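Local structure of Ice-binding protein isoform1a (Antarctomyces psychrotrophicus, 7BWX) at residues L9-A14 with N152-V157; S15-L20 with T64-D69; L114-A119 with W126-A131; S159-G164 with G171-N176. The protein binds ice, probably recognising particular water molecules of the prism planes, and is an antifreeze protein built as a right-handed beta-helix. The protein carries 1 engineered substitution. All coordinates share one frame; numbering follows the deposited sequence.

Interaction 1: L9-A14 with N152-V157; sequences LDLGAA and NVFWIV
Leu9 lies across one face of the Phe154 ring, the two side chains running past each other in opposite directions. Leu9 CB makes a CH-pi contact there, 4.1 Å from the ring centroid and 15° off the normal, shifted toward the rim. Phe154 carries CG anti to its own carbonyl carbon (chi1 -58°), and the ring projects from the strand until CZ comes 3.6 Å from Leu9 O. Leu9 stretches back along the ring, so that its CD1 arrives at the root, 3.9 Å from Phe154 CG. The same methyl meets Ile156 CD1 tip to tip at 3.8 Å. Leu11 comes in differently, at the ring's edge, with CG 4.3 Å from Phe154 CE1. With an alanine in place of Phe154, a gap would probably open between loop and strand, and Leu9 CB and Leu11 CG would lose the ring they rest against. Within the loop, Asp10 OD1 accepts from Gly12 N (3.0 Å) in an Asx turn. Helix 61-79 packs against the contact, Ala76 on Leu9, Ala73 on Leu11 and Phe74 on Ile156, while strand 153-157 runs parallel between strands 126-130 and 172-175.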
loop_
_atom_site.group_PDB
_atom_site.type_symbol
_atom_site.label_atom_id
_atom_site.label_comp_id
_atom_site.label_asym_id
_atom_site.label_seq_id
_atom_site.Cartn_x
_atom_site.Cartn_y
_atom_site.Cartn_z
ATOM N N LEU A 9 -9.030 -7.804 -4.838
ATOM C CA LEU A 9 -8.499 -8.788 -3.866
ATOM C C LEU A 9 -9.249 -8.618 -2.545
ATOM O O LEU A 9 -9.403 -7.491 -2.058
ATOM C CB LEU A 9 -7.002 -8.560 -3.710
ATOM C CG LEU A 9 -6.207 -8.732 -4.994
ATOM C CD1 LEU A 9 -4.771 -8.284 -4.780
ATOM C CD2 LEU A 9 -6.257 -10.177 -5.439
ATOM N N ASP A 10 -9.628 -9.715 -1.915
ATOM C CA ASP A 10 -10.264 -9.659 -0.588
ATOM C C ASP A 10 -9.143 -9.529 0.458
ATOM O O ASP A 10 -8.250 -10.404 0.470
ATOM C CB ASP A 10 -11.130 -10.904 -0.426
ATOM C CG ASP A 10 -11.900 -10.951 0.885
ATOM O OD1 ASP A 10 -11.910 -9.940 1.654
ATOM O OD2 ASP A 10 -12.514 -12.006 1.112
ATOM N N LEU A 11 -9.192 -8.499 1.298
ATOM C CA LEU A 11 -8.145 -8.289 2.338
ATOM C C LEU A 11 -8.627 -8.887 3.663
ATOM O O LEU A 11 -7.855 -8.850 4.612
ATOM C CB LEU A 11 -7.844 -6.803 2.508
ATOM C CG LEU A 11 -7.168 -6.124 1.321
ATOM C CD1 LEU A 11 -6.932 -4.659 1.616
ATOM C CD2 LEU A 11 -5.882 -6.802 0.982
ATOM N N GLY A 12 -9.871 -9.378 3.720
ATOM C CA GLY A 12 -10.426 -10.007 4.926
ATOM C C GLY A 12 -10.228 -9.126 6.151
ATOM O O GLY A 12 -10.565 -7.923 6.128
ATOM N N ALA A 13 -9.642 -9.660 7.216
ATOM C CA ALA A 13 -9.516 -8.907 8.469
ATOM C C ALA A 13 -8.450 -7.815 8.331
ATOM O O ALA A 13 -8.435 -6.953 9.223
ATOM C CB ALA A 13 -9.207 -9.798 9.639
ATOM N N ALA A 14 -7.620 -7.822 7.292
ATOM C CA ALA A 14 -6.607 -6.749 7.079
ATOM C C ALA A 14 -7.285 -5.458 6.580
ATOM O O ALA A 14 -6.624 -4.411 6.565
ATOM C CB ALA A 14 -5.539 -7.209 6.123
ATOM N N ASN A 152 -9.864 0.070 -4.487
ATOM C CA ASN A 152 -9.850 -0.919 -5.596
ATOM C C ASN A 152 -8.499 -0.907 -6.304
ATOM O O ASN A 152 -8.398 -1.505 -7.402
ATOM C CB ASN A 152 -10.978 -0.664 -6.610
ATOM C CG ASN A 152 -12.364 -0.986 -6.083
ATOM O OD1 ASN A 152 -12.531 -1.668 -5.081
ATOM N ND2 ASN A 152 -13.369 -0.561 -6.824
ATOM N N VAL A 153 -7.470 -0.354 -5.652
ATOM C CA VAL A 153 -6.100 -0.264 -6.172
ATOM C C VAL A 153 -5.195 -1.078 -5.258
ATOM O O VAL A 153 -5.265 -0.859 -4.045
ATOM C CB VAL A 153 -5.684 1.213 -6.214
ATOM C CG1 VAL A 153 -4.246 1.343 -6.630
ATOM C CG2 VAL A 153 -6.613 2.009 -7.119
ATOM N N PHE A 154 -4.415 -1.991 -5.826
ATOM C CA PHE A 154 -3.511 -2.917 -5.097
ATOM C C PHE A 154 -2.120 -2.818 -5.703
ATOM O O PHE A 154 -1.939 -3.069 -6.930
ATOM C CB PHE A 154 -4.074 -4.337 -5.190
ATOM C CG PHE A 154 -5.468 -4.430 -4.642
ATOM C CD1 PHE A 154 -5.671 -4.651 -3.290
ATOM C CD2 PHE A 154 -6.565 -4.279 -5.466
ATOM C CE1 PHE A 154 -6.950 -4.727 -2.762
ATOM C CE2 PHE A 154 -7.845 -4.331 -4.932
ATOM C CZ PHE A 154 -8.037 -4.560 -3.586
ATOM N N TRP A 155 -1.169 -2.432 -4.877
ATOM C CA TRP A 155 0.267 -2.395 -5.193
ATOM C C TRP A 155 0.903 -3.670 -4.610
ATOM O O TRP A 155 1.065 -3.749 -3.387
ATOM C CB TRP A 155 0.916 -1.147 -4.603
ATOM C CG TRP A 155 0.267 0.101 -5.089
ATOM C CD1 TRP A 155 -0.728 0.833 -4.488
ATOM C CD2 TRP A 155 0.497 0.703 -6.367
ATOM N NE1 TRP A 155 -1.077 1.888 -5.291
ATOM C CE2 TRP A 155 -0.334 1.841 -6.443
ATOM C CE3 TRP A 155 1.406 0.442 -7.396
ATOM C CZ2 TRP A 155 -0.347 2.666 -7.567
ATOM C CZ3 TRP A 155 1.371 1.235 -8.516
ATOM C CH2 TRP A 155 0.493 2.324 -8.598
ATOM N N ILE A 156 1.099 -4.679 -5.438
ATOM C CA ILE A 156 1.637 -5.999 -5.000
ATOM C C ILE A 156 3.139 -5.930 -5.194
ATOM O O ILE A 156 3.639 -6.014 -6.377
ATOM C CB ILE A 156 0.982 -7.168 -5.751
ATOM C CG1 ILE A 156 -0.538 -7.088 -5.741
ATOM C CG2 ILE A 156 1.484 -8.486 -5.183
ATOM C CD1 ILE A 156 -1.156 -7.079 -4.378
ATOM N N VAL A 157 3.838 -5.581 -4.120
ATOM C CA VAL A 157 5.279 -5.256 -4.188
ATOM C C VAL A 157 6.081 -6.527 -3.857
ATOM O O VAL A 157 6.034 -6.997 -2.669
ATOM C CB VAL A 157 5.597 -4.091 -3.260
ATOM C CG1 VAL A 157 7.075 -3.764 -3.264
ATOM C CG2 VAL A 157 4.775 -2.840 -3.617
#

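Interaction 2: S15-L20 with T64-D69; sequences SSFGAL and TQAFAD
Helix 61-79 packs alongside the beta-helix, and here its Ala66 presses its methyl between Phe17, just before a corner of the chain, and Leu20 of strand 19-20. Ala66 CB lies obliquely to the Phe17 ring, 3.6 Å from Phe17 CE1. It is centred on the CE1 corner, with Phe17 CD1 and CZ a little farther off. The Leu20 side chain meets mainly backbone atoms of the helix. With Leu20 CG anti to the backbone N (chi1 178°), CD2 is carried out to the helix, 3.7 Å from Ala66 O and 3.9 Å from Phe67 N. The same methyl is 4.0 Å from Ala66 CB, which puts that small side chain in reach of both large ones.

The chain turns a corner of the solenoid at Gly18. Beyond it, strand 19-20 runs parallel to strands 36-39 and 186-192. Gly18 and Leu20 are both backbone hydrogen-bonded to Leu191. Phe17, before the corner, also touches Thr62 near the start of the helix, and Leu20 touches Ser70 one turn on from Ala66.

On the helix itself, Gln65 reaches one turn forward to Asp69. Gln65 NE2 gives a 2.8 Å bond to Asp69 OD1, the acceptor lying almost in the amide plane while the N-H comes from above the carboxylate plane. Asp69 OD2 takes a second donor, the backbone N of Ala13.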
loop_
_atom_site.group_PDB
_atom_site.type_symbol
_atom_site.label_atom_id
_atom_site.label_comp_id
_atom_site.label_asym_id
_atom_site.label_seq_id
_atom_site.Cartn_x
_atom_site.Cartn_y
_atom_site.Cartn_z
ATOM N N SER A 15 -8.561 -5.508 6.174
ATOM C CA SER A 15 -9.206 -4.382 5.442
ATOM C C SER A 15 -9.325 -3.119 6.313
ATOM O O SER A 15 -9.401 -2.042 5.727
ATOM C CB SER A 15 -10.564 -4.792 4.887
ATOM O OG SER A 15 -11.466 -4.859 5.982
ATOM N N SER A 16 -9.285 -3.217 7.642
ATOM C CA SER A 16 -9.420 -2.062 8.549
ATOM C C SER A 16 -8.062 -1.460 8.957
ATOM O O SER A 16 -8.062 -0.412 9.680
ATOM C CB SER A 16 -10.231 -2.472 9.719
ATOM O OG SER A 16 -9.512 -3.400 10.530
ATOM N N PHE A 17 -6.950 -2.040 8.509
ATOM C CA PHE A 17 -5.591 -1.640 8.972
ATOM C C PHE A 17 -4.997 -0.561 8.079
ATOM O O PHE A 17 -4.964 -0.747 6.855
ATOM C CB PHE A 17 -4.653 -2.855 9.064
ATOM C CG PHE A 17 -4.934 -3.720 10.270
ATOM C CD1 PHE A 17 -6.024 -4.589 10.296
ATOM C CD2 PHE A 17 -4.172 -3.576 11.406
ATOM C CE1 PHE A 17 -6.326 -5.318 11.433
ATOM C CE2 PHE A 17 -4.442 -4.336 12.531
ATOM C CZ PHE A 17 -5.512 -5.200 12.546
ATOM N N GLY A 18 -4.457 0.489 8.693
ATOM C CA GLY A 18 -3.602 1.455 7.981
ATOM C C GLY A 18 -2.168 0.984 7.889
ATOM O O GLY A 18 -1.501 1.324 6.907
ATOM N N ALA A 19 -1.709 0.251 8.908
ATOM C CA ALA A 19 -0.341 -0.294 8.984
ATOM C C ALA A 19 -0.438 -1.651 9.683
ATOM O O ALA A 19 -0.990 -1.764 10.823
ATOM C CB ALA A 19 0.588 0.633 9.696
ATOM N N LEU A 20 0.096 -2.647 9.013
ATOM C CA LEU A 20 0.142 -4.027 9.538
ATOM C C LEU A 20 1.503 -4.611 9.173
ATOM O O LEU A 20 1.924 -4.523 7.987
ATOM C CB LEU A 20 -1.003 -4.819 8.922
ATOM C CG LEU A 20 -1.061 -6.275 9.324
ATOM C CD1 LEU A 20 -1.391 -6.387 10.794
ATOM C CD2 LEU A 20 -2.085 -6.967 8.429
ATOM N N THR A 64 -3.466 -11.774 14.075
ATOM C CA THR A 64 -3.099 -13.051 13.425
ATOM C C THR A 64 -3.932 -13.263 12.160
ATOM O O THR A 64 -3.348 -13.584 11.080
ATOM C CB THR A 64 -3.246 -14.240 14.361
ATOM O OG1 THR A 64 -2.279 -14.008 15.390
ATOM C CG2 THR A 64 -2.971 -15.559 13.681
ATOM N N GLN A 65 -5.240 -13.068 12.263
ATOM C CA GLN A 65 -6.137 -13.286 11.100
ATOM C C GLN A 65 -5.851 -12.215 10.033
ATOM O O GLN A 65 -5.801 -12.560 8.835
ATOM C CB GLN A 65 -7.606 -13.274 11.500
ATOM C CG GLN A 65 -8.554 -13.702 10.373
ATOM C CD GLN A 65 -8.316 -15.141 9.969
ATOM O OE1 GLN A 65 -8.493 -16.026 10.776
ATOM N NE2 GLN A 65 -7.801 -15.384 8.769
ATOM N N ALA A 66 -5.624 -10.979 10.445
ATOM C CA ALA A 66 -5.334 -9.875 9.501
ATOM C C ALA A 66 -4.028 -10.165 8.758
ATOM O O ALA A 66 -3.976 -10.039 7.494
ATOM C CB ALA A 66 -5.274 -8.524 10.207
ATOM N N PHE A 67 -2.980 -10.583 9.476
ATOM C CA PHE A 67 -1.712 -10.869 8.794
ATOM C C PHE A 67 -1.903 -12.020 7.801
ATOM O O PHE A 67 -1.462 -11.930 6.617
ATOM C CB PHE A 67 -0.584 -11.142 9.785
ATOM C CG PHE A 67 0.688 -11.375 9.045
ATOM C CD1 PHE A 67 1.287 -10.325 8.363
ATOM C CD2 PHE A 67 1.233 -12.644 8.945
ATOM C CE1 PHE A 67 2.421 -10.553 7.611
ATOM C CE2 PHE A 67 2.394 -12.851 8.223
ATOM C CZ PHE A 67 2.961 -11.812 7.530
ATOM N N ALA A 68 -2.502 -13.107 8.243
ATOM C CA ALA A 68 -2.750 -14.268 7.351
ATOM C C ALA A 68 -3.518 -13.771 6.121
ATOM O O ALA A 68 -3.150 -14.090 5.001
ATOM C CB ALA A 68 -3.557 -15.303 8.053
ATOM N N ASP A 69 -4.560 -12.978 6.332
ATOM C CA ASP A 69 -5.405 -12.466 5.219
ATOM C C ASP A 69 -4.566 -11.589 4.287
ATOM O O ASP A 69 -4.785 -11.663 3.072
ATOM C CB ASP A 69 -6.651 -11.753 5.744
ATOM C CG ASP A 69 -7.678 -12.704 6.412
ATOM O OD1 ASP A 69 -7.525 -13.993 6.307
ATOM O OD2 ASP A 69 -8.635 -12.176 7.031
#

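Interaction 3: L114-A119 with W126-A131; sequences LTLDGA and WVFQLA
Asp117 OD1 is gripped by two donors: the backbone N of Ala119, 2.8 Å away, which closes an Asx turn, and ND2 of Asn146. The Ala119 N-H reaches it from above the carboxylate plane. This turn ends strand 113-117 and brings its backbone up to the edge of the Trp126 indole, where Asp117 O lies 3.5 Å from Trp126 CZ2 and Gly118 CA is 3.9 Å from Trp126 CH2.

Leu116 works on a face of the same indole, sliding past it in the opposite direction. Its CD2 makes a CH-pi contact with the five-membered ring, 4.0 Å from the centroid and 22° off the normal, while Leu116 CB lies over the same face nearer the six-membered ring, 3.9 Å from Trp126 CE2. Leu116 CG is anti to the carbonyl carbon (chi1 -56°), and CD2 then also reaches the edge of the next inward-facing ring, 3.9 Å from Phe128 CZ. Trp126 NE1 donates to Phe97 O. A leucine in place of Trp126 would probably leave Phe97 O without that donor and the Leu116 methyl without the ring face it covers.

The two strands belong to different faces of the solenoid, their axes 10.5 Å apart at closest approach. Phe128 stacks on Trp155 and meets Tyr102 on the other neighbouring strand, an aromatic stack of the kind that runs along the coils of parallel beta-helices.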
loop_
_atom_site.group_PDB
_atom_site.type_symbol
_atom_site.label_atom_id
_atom_site.label_comp_id
_atom_site.label_asym_id
_atom_site.label_seq_id
_atom_site.Cartn_x
_atom_site.Cartn_y
_atom_site.Cartn_z
ATOM N N LEU A 114 0.850 9.724 -11.527
ATOM C CA LEU A 114 0.168 8.587 -12.152
ATOM C C LEU A 114 -1.331 8.776 -11.982
ATOM O O LEU A 114 -1.789 8.992 -10.858
ATOM C CB LEU A 114 0.699 7.288 -11.508
ATOM C CG LEU A 114 -0.088 6.004 -11.823
ATOM C CD1 LEU A 114 -0.083 5.720 -13.323
ATOM C CD2 LEU A 114 0.560 4.831 -11.124
ATOM N N THR A 115 -2.073 8.606 -13.066
ATOM C CA THR A 115 -3.527 8.775 -13.101
ATOM C C THR A 115 -4.159 7.414 -13.269
ATOM O O THR A 115 -3.800 6.726 -14.190
ATOM C CB THR A 115 -3.936 9.754 -14.203
ATOM O OG1 THR A 115 -3.254 10.992 -13.980
ATOM C CG2 THR A 115 -5.423 9.968 -14.161
ATOM N N LEU A 116 -5.084 7.080 -12.390
ATOM C CA LEU A 116 -5.899 5.871 -12.479
ATOM C C LEU A 116 -7.285 6.300 -12.933
ATOM O O LEU A 116 -7.981 6.991 -12.190
ATOM C CB LEU A 116 -5.898 5.176 -11.135
ATOM C CG LEU A 116 -4.493 4.857 -10.650
ATOM C CD1 LEU A 116 -4.568 4.242 -9.260
ATOM C CD2 LEU A 116 -3.784 3.923 -11.620
ATOM N N ASP A 117 -7.626 5.874 -14.150
ATOM C CA ASP A 117 -8.859 6.268 -14.874
ATOM C C ASP A 117 -9.899 5.173 -14.750
ATOM O O ASP A 117 -9.761 4.160 -15.367
ATOM C CB ASP A 117 -8.484 6.575 -16.315
ATOM C CG ASP A 117 -9.644 6.991 -17.215
ATOM O OD1 ASP A 117 -10.771 7.102 -16.723
ATOM O OD2 ASP A 117 -9.374 7.128 -18.428
ATOM N N GLY A 118 -10.919 5.410 -13.957
ATOM C CA GLY A 118 -12.039 4.486 -13.787
ATOM C C GLY A 118 -12.912 4.380 -15.028
ATOM O O GLY A 118 -13.738 3.473 -15.024
ATOM N N ALA A 119 -12.761 5.264 -16.028
ATOM C CA ALA A 119 -13.545 5.184 -17.290
ATOM C C ALA A 119 -15.038 5.129 -16.967
ATOM O O ALA A 119 -15.758 4.417 -17.650
ATOM C CB ALA A 119 -13.103 3.957 -18.073
ATOM N N TRP A 126 -7.448 -2.110 -10.121
ATOM C CA TRP A 126 -6.036 -2.076 -10.528
ATOM C C TRP A 126 -5.235 -3.013 -9.617
ATOM O O TRP A 126 -5.284 -2.871 -8.370
ATOM C CB TRP A 126 -5.427 -0.689 -10.486
ATOM C CG TRP A 126 -6.012 0.294 -11.444
ATOM C CD1 TRP A 126 -5.504 0.720 -12.638
ATOM C CD2 TRP A 126 -7.254 0.974 -11.261
ATOM N NE1 TRP A 126 -6.357 1.631 -13.203
ATOM C CE2 TRP A 126 -7.426 1.822 -12.366
ATOM C CE3 TRP A 126 -8.212 0.951 -10.266
ATOM C CZ2 TRP A 126 -8.565 2.617 -12.503
ATOM C CZ3 TRP A 126 -9.319 1.755 -10.382
ATOM C CH2 TRP A 126 -9.494 2.569 -11.493
ATOM N N VAL A 127 -4.481 -3.906 -10.228
ATOM C CA VAL A 127 -3.482 -4.738 -9.509
ATOM C C VAL A 127 -2.161 -4.510 -10.220
ATOM O O VAL A 127 -2.037 -4.893 -11.399
ATOM C CB VAL A 127 -3.856 -6.227 -9.449
ATOM C CG1 VAL A 127 -2.797 -6.969 -8.664
ATOM C CG2 VAL A 127 -5.223 -6.464 -8.896
ATOM N N PHE A 128 -1.228 -3.860 -9.539
ATOM C CA PHE A 128 0.140 -3.684 -10.008
ATOM C C PHE A 128 0.968 -4.828 -9.454
ATOM O O PHE A 128 1.245 -4.837 -8.257
ATOM C CB PHE A 128 0.629 -2.294 -9.656
ATOM C CG PHE A 128 -0.107 -1.223 -10.428
ATOM C CD1 PHE A 128 0.341 -0.815 -11.676
ATOM C CD2 PHE A 128 -1.221 -0.611 -9.891
ATOM C CE1 PHE A 128 -0.354 0.150 -12.403
ATOM C CE2 PHE A 128 -1.899 0.383 -10.582
ATOM C CZ PHE A 128 -1.463 0.755 -11.848
ATOM N N GLN A 129 1.435 -5.682 -10.362
ATOM C CA GLN A 129 2.296 -6.847 -10.040
ATOM C C GLN A 129 3.724 -6.387 -10.249
ATOM O O GLN A 129 4.212 -6.428 -11.427
ATOM C CB GLN A 129 1.932 -8.069 -10.890
ATOM C CG GLN A 129 0.485 -8.493 -10.759
ATOM C CD GLN A 129 0.199 -9.677 -11.648
ATOM O OE1 GLN A 129 0.555 -9.658 -12.832
ATOM N NE2 GLN A 129 -0.465 -10.687 -11.105
ATOM N N LEU A 130 4.350 -5.881 -9.191
ATOM C CA LEU A 130 5.724 -5.342 -9.241
ATOM C C LEU A 130 6.672 -6.438 -8.752
ATOM O O LEU A 130 6.640 -6.792 -7.583
ATOM C CB LEU A 130 5.793 -4.058 -8.415
ATOM C CG LEU A 130 4.691 -3.037 -8.707
ATOM C CD1 LEU A 130 4.866 -1.763 -7.900
ATOM C CD2 LEU A 130 4.614 -2.688 -10.189
ATOM N N ALA A 131 7.415 -7.063 -9.655
ATOM C CA ALA A 131 8.196 -8.261 -9.300
ATOM C C ALA A 131 9.208 -7.949 -8.193
ATOM O O ALA A 131 9.500 -8.880 -7.458
ATOM C CB ALA A 131 8.885 -8.856 -10.500
#

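Interaction 4: S159-G164 with G171-N176; sequences SSATLG and GNVIAN
Ser159 meets the second segment through its backbone, with its CB turned away. Ser159 O lies 3.8 Å from Asn176 CB and 3.9 Å from Ala175 CB, and it is 3.3 Å from Asn176 N. The CA atoms of Ser159 and Asn176 are the closest pair in the register, 5.0 Å apart. Asn176 CB lies beside the serine carbonyl by the backbone alone, and with CG anti to the backbone N (chi1 -170°) the amide is carried onward from there. Ser160 also has CB directed away, and its OG is bonded to Leu178 N.

Here the chain enters strand 161-163. That strand lies between strands 134-136 and 179-181 on one face of the right-handed beta-helix, while strand 172-175 lies on another, between strands 153-157 and 186-192. The touching parts run roughly against each other, 151° apart, as the chain turns from one face to another.

Ala161 turns its methyl inward, and Ala161 CB comes 4.3 Å from Val173 CG1, a loose apolar contact across the interior. Leu163 points the same way but packs on Ile187 and Leu191 of strand 186-192. At the end of the segment, Gly164 N donates to Thr136 OG1.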
loop_
_atom_site.group_PDB
_atom_site.type_symbol
_atom_site.label_atom_id
_atom_site.label_comp_id
_atom_site.label_asym_id
_atom_site.label_seq_id
_atom_site.Cartn_x
_atom_site.Cartn_y
_atom_site.Cartn_z
ATOM N N SER A 159 9.262 -7.248 -3.471
ATOM C CA SER A 159 10.198 -7.147 -2.318
ATOM C C SER A 159 9.761 -6.001 -1.381
ATOM O O SER A 159 8.810 -6.217 -0.573
ATOM C CB SER A 159 11.634 -7.057 -2.724
ATOM O OG SER A 159 11.874 -5.944 -3.592
ATOM N N SER A 160 10.368 -4.814 -1.514
ATOM C CA SER A 160 10.168 -3.712 -0.560
ATOM C C SER A 160 9.738 -2.444 -1.288
ATOM O O SER A 160 10.101 -2.248 -2.472
ATOM C CB SER A 160 11.404 -3.495 0.260
ATOM O OG SER A 160 11.679 -4.641 1.064
ATOM N N ALA A 161 8.939 -1.634 -0.591
ATOM C CA ALA A 161 8.432 -0.348 -1.084
ATOM C C ALA A 161 9.118 0.769 -0.309
ATOM O O ALA A 161 9.186 0.708 0.952
ATOM C CB ALA A 161 6.935 -0.257 -0.974
ATOM N N THR A 162 9.529 1.806 -1.054
ATOM C CA THR A 162 10.060 3.058 -0.494
ATOM C C THR A 162 9.145 4.177 -0.996
ATOM O O THR A 162 9.142 4.412 -2.240
ATOM C CB THR A 162 11.525 3.261 -0.896
ATOM O OG1 THR A 162 12.292 2.090 -0.647
ATOM C CG2 THR A 162 12.128 4.462 -0.201
ATOM N N LEU A 163 8.403 4.838 -0.108
ATOM C CA LEU A 163 7.501 5.935 -0.533
ATOM C C LEU A 163 8.249 7.255 -0.277
ATOM O O LEU A 163 8.700 7.519 0.860
ATOM C CB LEU A 163 6.159 5.816 0.188
ATOM C CG LEU A 163 5.498 4.440 0.121
ATOM C CD1 LEU A 163 4.152 4.479 0.791
ATOM C CD2 LEU A 163 5.385 3.972 -1.329
ATOM N N GLY A 164 8.395 8.084 -1.305
ATOM C CA GLY A 164 9.329 9.226 -1.187
ATOM C C GLY A 164 8.801 10.356 -0.305
ATOM O O GLY A 164 7.578 10.381 0.013
ATOM N N GLY A 171 -4.168 3.685 -2.611
ATOM C CA GLY A 171 -4.295 2.241 -2.772
ATOM C C GLY A 171 -3.700 1.426 -1.627
ATOM O O GLY A 171 -3.154 1.998 -0.683
ATOM N N ASN A 172 -3.874 0.109 -1.739
ATOM C CA ASN A 172 -3.423 -0.903 -0.742
ATOM C C ASN A 172 -2.048 -1.408 -1.169
ATOM O O ASN A 172 -1.921 -1.989 -2.243
ATOM C CB ASN A 172 -4.482 -1.995 -0.633
ATOM C CG ASN A 172 -5.830 -1.453 -0.211
ATOM O OD1 ASN A 172 -5.947 -0.847 0.856
ATOM N ND2 ASN A 172 -6.846 -1.685 -1.028
ATOM N N VAL A 173 -1.040 -1.077 -0.383
ATOM C CA VAL A 173 0.341 -1.497 -0.594
ATOM C C VAL A 173 0.478 -2.808 0.169
ATOM O O VAL A 173 0.442 -2.772 1.391
ATOM C CB VAL A 173 1.352 -0.453 -0.128
ATOM C CG1 VAL A 173 2.766 -0.941 -0.392
ATOM C CG2 VAL A 173 1.119 0.923 -0.779
ATOM N N ILE A 174 0.648 -3.904 -0.563
ATOM C CA ILE A 174 0.883 -5.259 -0.005
ATOM C C ILE A 174 2.275 -5.688 -0.430
ATOM O O ILE A 174 2.490 -6.052 -1.578
ATOM C CB ILE A 174 -0.211 -6.224 -0.438
ATOM C CG1 ILE A 174 -1.586 -5.565 -0.368
ATOM C CG2 ILE A 174 -0.107 -7.466 0.422
ATOM C CD1 ILE A 174 -2.726 -6.523 -0.729
ATOM N N ALA A 175 3.235 -5.443 0.433
ATOM C CA ALA A 175 4.645 -5.730 0.145
ATOM C C ALA A 175 5.053 -7.080 0.742
ATOM O O ALA A 175 4.675 -7.385 1.865
ATOM C CB ALA A 175 5.496 -4.642 0.714
ATOM N N ASN A 176 5.930 -7.782 0.047
ATOM C CA ASN A 176 6.489 -9.068 0.511
ATOM C C ASN A 176 7.359 -8.833 1.735
ATOM O O ASN A 176 7.332 -9.657 2.648
ATOM C CB ASN A 176 7.303 -9.690 -0.587
ATOM C CG ASN A 176 7.692 -11.110 -0.252
ATOM O OD1 ASN A 176 6.810 -11.933 -0.099
ATOM N ND2 ASN A 176 8.991 -11.350 -0.113
#

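Overall arrangement
All four contacts are buried; interaction 4 has the one exposed touching residue, Asn176. Interactions 1, 3 and 4 share a run of parallel strands: strand 153-157 of interaction 1 lies between strand 126-130 of interaction 3 and strand 172-175 of interaction 4, joined by backbone bonds such as Phe154 O to Phe128 N. Interactions 3 and 4 cross the solenoid's interior from one face to another, the former with aromatic rings, the latter with small residues. Interactions 1 and 2, tied together through Ala13 and Asp69, lie at the outer side of the coils, where helix 61-79 packs and encloses aliphatic and phenylalanine side chains. Interactions 2 and 3 sit 22 Å apart between centres, on opposite sides of the chain's centre.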